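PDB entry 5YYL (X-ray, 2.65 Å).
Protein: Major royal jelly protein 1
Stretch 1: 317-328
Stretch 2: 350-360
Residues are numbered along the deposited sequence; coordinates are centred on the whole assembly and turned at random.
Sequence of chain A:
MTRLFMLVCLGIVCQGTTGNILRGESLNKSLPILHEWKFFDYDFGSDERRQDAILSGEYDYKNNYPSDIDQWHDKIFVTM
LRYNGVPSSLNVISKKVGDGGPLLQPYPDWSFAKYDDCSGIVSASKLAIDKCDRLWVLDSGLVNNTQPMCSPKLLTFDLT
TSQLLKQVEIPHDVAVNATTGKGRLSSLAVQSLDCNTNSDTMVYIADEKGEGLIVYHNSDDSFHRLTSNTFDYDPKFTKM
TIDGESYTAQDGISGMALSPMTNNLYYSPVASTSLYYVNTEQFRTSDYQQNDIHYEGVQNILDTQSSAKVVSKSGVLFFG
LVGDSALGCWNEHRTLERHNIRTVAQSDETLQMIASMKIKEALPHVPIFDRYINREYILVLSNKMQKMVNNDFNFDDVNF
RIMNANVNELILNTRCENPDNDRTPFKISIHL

Stretch 1 (317-328) LFFGLVGDSALG
Stretch 2, residues 350-360: TLQMIASMKIK

Stretch 1 is a β-hairpin. Its first strand, 317-321, enters from earlier in the chain, and its second, 326-328, runs on beyond the stretch. Four backbone hydrogen bonds pair the strands: Phe319 N to Gly328 O (2.9 Å), Gly328 N to Phe319 O (2.7 Å), Leu321 N to Ala326 O (2.8 Å) and Ala326 N to Leu321 O (3.3 Å). The turn between them has helical phi/psi at Val322, Gly323 and Asp324. Ser325 follows with positive angles (55/59), and its OG, at chi1 p, donates to Asp324 O at 2.7 Å.

Stretch 2 starts as a loop and becomes a strand that is clearly extended from Ser356 to Lys360 and continues further. Ala355 departs from extended geometry at -79/-21. The strand runs at 140° to strand 317-321, with axes approaching to 7.0 Å, and at 56° to strand 326-328, with axes 8.5 Å apart at closest. The nearest CA pairs are Gly320 CA to Ile354 CA (5.6 Å), Val322 CA to Met353 CA (6.4 Å) and Ser325 CA to Gln352 CA (4.9 Å).

No hydrogen bond crosses between the stretches. Apolar side-chain packing is the main contact, and the two sides together bury 455 Å².

Phe318 and Leu327 point toward stretch 2. Leu351, Ile354, Met357 and Ile359 point toward the hairpin. Met357 (m, t, t) extends its unbranched chain to Leu327 (t, p). Met357 CE lies 3.1 Å from Leu327 CD1, a very short approach for two methyl groups. Met357 SD is also 4.4 Å from Phe318 CB. The Phe318 ring (chi1 m, chi2 -92°) meets Ile359 obliquely, with CD2 4.0 Å from Ile359 CD1. Ile359 adopts m, t.

Ile354 (m, t) reaches both hairpin strands. Its CD1 is 3.8 Å from Gly320 CA, 3.5 Å from Ala326 O and 4.3 Å from Leu327 CB. Glycine suits position 320 because an ideal CB there would lie only 3.0 Å from Ile354 CB. Gly328 is also constrained, but within the hairpin: an ideal CB would clash with Phe319 CE1 at 2.7 Å.

Near the turn, Val322 (t) places CG2 4.4 Å from Met353 SD. Met353 has rotamers t, p, t. Small Ser325 packs close to the backbone of the loop, with its CB 3.4 Å from Leu351 O and 4.1 Å from Gln352 CA. Leu317, Phe319 and Leu321 point away from stretch 2, yet all three are buried. Lys358 and Lys360 lie out of reach of the hairpin, and their NZ atoms are hydrogen-bonded elsewhere in the structure.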

# COMPACT_ATOMS: atom_id res chain seq x y z
N LEU A 317 35.21 7.41 18.19
CA LEU A 317 35.73 6.25 18.94
C LEU A 317 34.98 6.13 20.26
O LEU A 317 34.96 7.07 21.04
CB LEU A 317 37.22 6.41 19.26
CG LEU A 317 37.87 5.39 20.23
CD1 LEU A 317 38.28 4.11 19.51
CD2 LEU A 317 39.07 5.98 20.97
N PHE A 318 34.40 4.95 20.50
CA PHE A 318 33.77 4.63 21.77
C PHE A 318 34.64 3.64 22.51
O PHE A 318 35.32 2.82 21.89
CB PHE A 318 32.39 4.05 21.55
CG PHE A 318 31.39 5.05 21.07
CD1 PHE A 318 30.60 5.74 21.97
CD2 PHE A 318 31.25 5.29 19.71
CE1 PHE A 318 29.69 6.67 21.53
CE2 PHE A 318 30.33 6.23 19.26
CZ PHE A 318 29.55 6.92 20.18
N PHE A 319 34.59 3.72 23.84
CA PHE A 319 35.37 2.84 24.69
C PHE A 319 34.81 2.74 26.10
O PHE A 319 34.32 3.71 26.66
CB PHE A 319 36.82 3.31 24.74
CG PHE A 319 36.99 4.75 25.13
CD1 PHE A 319 37.06 5.11 26.46
CD2 PHE A 319 37.10 5.75 24.15
CE1 PHE A 319 37.21 6.44 26.82
CE2 PHE A 319 37.26 7.08 24.51
CZ PHE A 319 37.32 7.42 25.84
N GLY A 320 34.91 1.55 26.67
CA GLY A 320 34.43 1.29 28.00
C GLY A 320 35.45 1.72 29.04
O GLY A 320 36.64 1.46 28.89
N LEU A 321 34.96 2.36 30.10
CA LEU A 321 35.80 2.85 31.16
C LEU A 321 35.57 1.94 32.37
O LEU A 321 34.55 2.03 33.03
CB LEU A 321 35.43 4.30 31.45
CG LEU A 321 35.87 5.28 30.34
CD1 LEU A 321 34.99 6.50 30.24
CD2 LEU A 321 37.32 5.71 30.51
N VAL A 322 36.54 1.09 32.65
CA VAL A 322 36.45 -0.01 33.62
C VAL A 322 36.06 0.44 35.03
O VAL A 322 35.17 -0.12 35.66
CB VAL A 322 37.79 -0.80 33.71
CG1 VAL A 322 37.72 -1.87 34.80
CG2 VAL A 322 38.13 -1.48 32.38
N GLY A 323 36.76 1.44 35.54
CA GLY A 323 36.55 1.90 36.91
C GLY A 323 35.18 2.51 37.10
O GLY A 323 34.42 2.09 37.99
N ASP A 324 34.84 3.46 36.23
CA ASP A 324 33.59 4.21 36.32
C ASP A 324 32.36 3.39 35.89
O ASP A 324 31.23 3.77 36.20
CB ASP A 324 33.68 5.50 35.49
CG ASP A 324 34.96 6.33 35.79
OD1 ASP A 324 35.61 6.10 36.84
OD2 ASP A 324 35.34 7.20 34.96
N SER A 325 32.58 2.24 35.23
CA SER A 325 31.51 1.42 34.64
C SER A 325 30.68 2.30 33.72
O SER A 325 29.48 2.50 33.90
CB SER A 325 30.70 0.68 35.72
OG SER A 325 29.71 1.50 36.28
N ALA A 326 31.39 2.84 32.73
CA ALA A 326 30.86 3.85 31.84
C ALA A 326 31.32 3.60 30.44
O ALA A 326 32.16 2.72 30.18
CB ALA A 326 31.33 5.22 32.29
N LEU A 327 30.72 4.35 29.53
CA LEU A 327 31.09 4.35 28.13
C LEU A 327 31.57 5.75 27.82
O LEU A 327 30.91 6.71 28.15
CB LEU A 327 29.88 3.98 27.27
CG LEU A 327 30.01 4.04 25.74
CD1 LEU A 327 31.21 3.24 25.26
CD2 LEU A 327 28.71 3.59 25.10
N GLY A 328 32.74 5.84 27.20
CA GLY A 328 33.32 7.12 26.83
C GLY A 328 33.44 7.23 25.33
O GLY A 328 33.38 6.22 24.63
N THR A 350 24.24 -1.82 35.05
CA THR A 350 24.17 -2.36 33.69
C THR A 350 25.46 -2.36 32.87
O THR A 350 25.51 -3.07 31.87
CB THR A 350 23.07 -1.68 32.85
OG1 THR A 350 23.41 -0.31 32.61
CG2 THR A 350 21.73 -1.76 33.56
N LEU A 351 26.49 -1.60 33.26
CA LEU A 351 27.72 -1.45 32.42
C LEU A 351 29.03 -1.86 33.12
O LEU A 351 30.06 -1.19 32.96
CB LEU A 351 27.83 -0.00 31.92
CG LEU A 351 26.79 0.47 30.92
CD1 LEU A 351 26.80 1.99 30.86
CD2 LEU A 351 27.04 -0.14 29.56
N GLN A 352 29.00 -2.97 33.84
CA GLN A 352 30.11 -3.29 34.74
C GLN A 352 31.42 -3.71 34.02
O GLN A 352 32.49 -3.23 34.39
CB GLN A 352 29.68 -4.29 35.81
CG GLN A 352 28.61 -3.72 36.73
CD GLN A 352 28.44 -4.49 38.04
OE1 GLN A 352 29.16 -5.44 38.31
NE2 GLN A 352 27.49 -4.05 38.86
N MET A 353 31.36 -4.58 33.02
CA MET A 353 32.49 -4.77 32.12
C MET A 353 32.03 -4.82 30.67
O MET A 353 31.46 -5.82 30.21
CB MET A 353 33.28 -6.03 32.47
CG MET A 353 34.45 -6.31 31.51
SD MET A 353 35.87 -5.14 31.50
CE MET A 353 36.94 -5.95 30.30
N ILE A 354 32.30 -3.76 29.93
CA ILE A 354 31.96 -3.74 28.52
C ILE A 354 32.95 -4.66 27.78
O ILE A 354 34.05 -4.25 27.42
CB ILE A 354 31.93 -2.30 27.96
CG1 ILE A 354 30.83 -1.51 28.66
CG2 ILE A 354 31.70 -2.29 26.46
CD1 ILE A 354 30.86 -0.02 28.39
N ALA A 355 32.55 -5.91 27.60
CA ALA A 355 33.39 -6.89 26.94
C ALA A 355 33.39 -6.77 25.44
O ALA A 355 34.29 -7.29 24.78
CB ALA A 355 32.95 -8.29 27.32
N SER A 356 32.35 -6.15 24.86
CA SER A 356 32.32 -6.00 23.41
C SER A 356 31.45 -4.88 22.92
O SER A 356 30.49 -4.53 23.57
CB SER A 356 31.89 -7.29 22.74
OG SER A 356 32.46 -7.35 21.46
N MET A 357 31.83 -4.31 21.78
CA MET A 357 31.05 -3.28 21.10
C MET A 357 31.17 -3.41 19.59
O MET A 357 32.24 -3.72 19.08
CB MET A 357 31.52 -1.91 21.51
CG MET A 357 31.11 -1.57 22.92
SD MET A 357 31.67 0.07 23.38
CE MET A 357 30.34 0.34 24.55
N LYS A 358 30.06 -3.19 18.90
CA LYS A 358 30.05 -3.15 17.44
C LYS A 358 29.15 -2.01 17.00
O LYS A 358 28.25 -1.61 17.73
CB LYS A 358 29.53 -4.46 16.85
CG LYS A 358 30.24 -5.71 17.35
CD LYS A 358 31.64 -5.82 16.78
CE LYS A 358 32.43 -6.94 17.42
NZ LYS A 358 31.97 -8.28 16.92
N ILE A 359 29.40 -1.47 15.81
CA ILE A 359 28.56 -0.44 15.23
C ILE A 359 28.09 -0.86 13.85
O ILE A 359 28.88 -1.24 13.01
CB ILE A 359 29.26 0.95 15.21
CG1 ILE A 359 29.39 1.45 16.65
CG2 ILE A 359 28.47 1.96 14.37
CD1 ILE A 359 30.00 2.82 16.82
N LYS A 360 26.79 -0.74 13.65
CA LYS A 360 26.11 -1.14 12.43
C LYS A 360 25.39 0.05 11.85
O LYS A 360 25.06 0.98 12.57
CB LYS A 360 25.09 -2.25 12.77
CG LYS A 360 25.72 -3.49 13.41
CD LYS A 360 26.55 -4.31 12.41
CE LYS A 360 27.58 -5.17 13.13
NZ LYS A 360 28.23 -6.12 12.19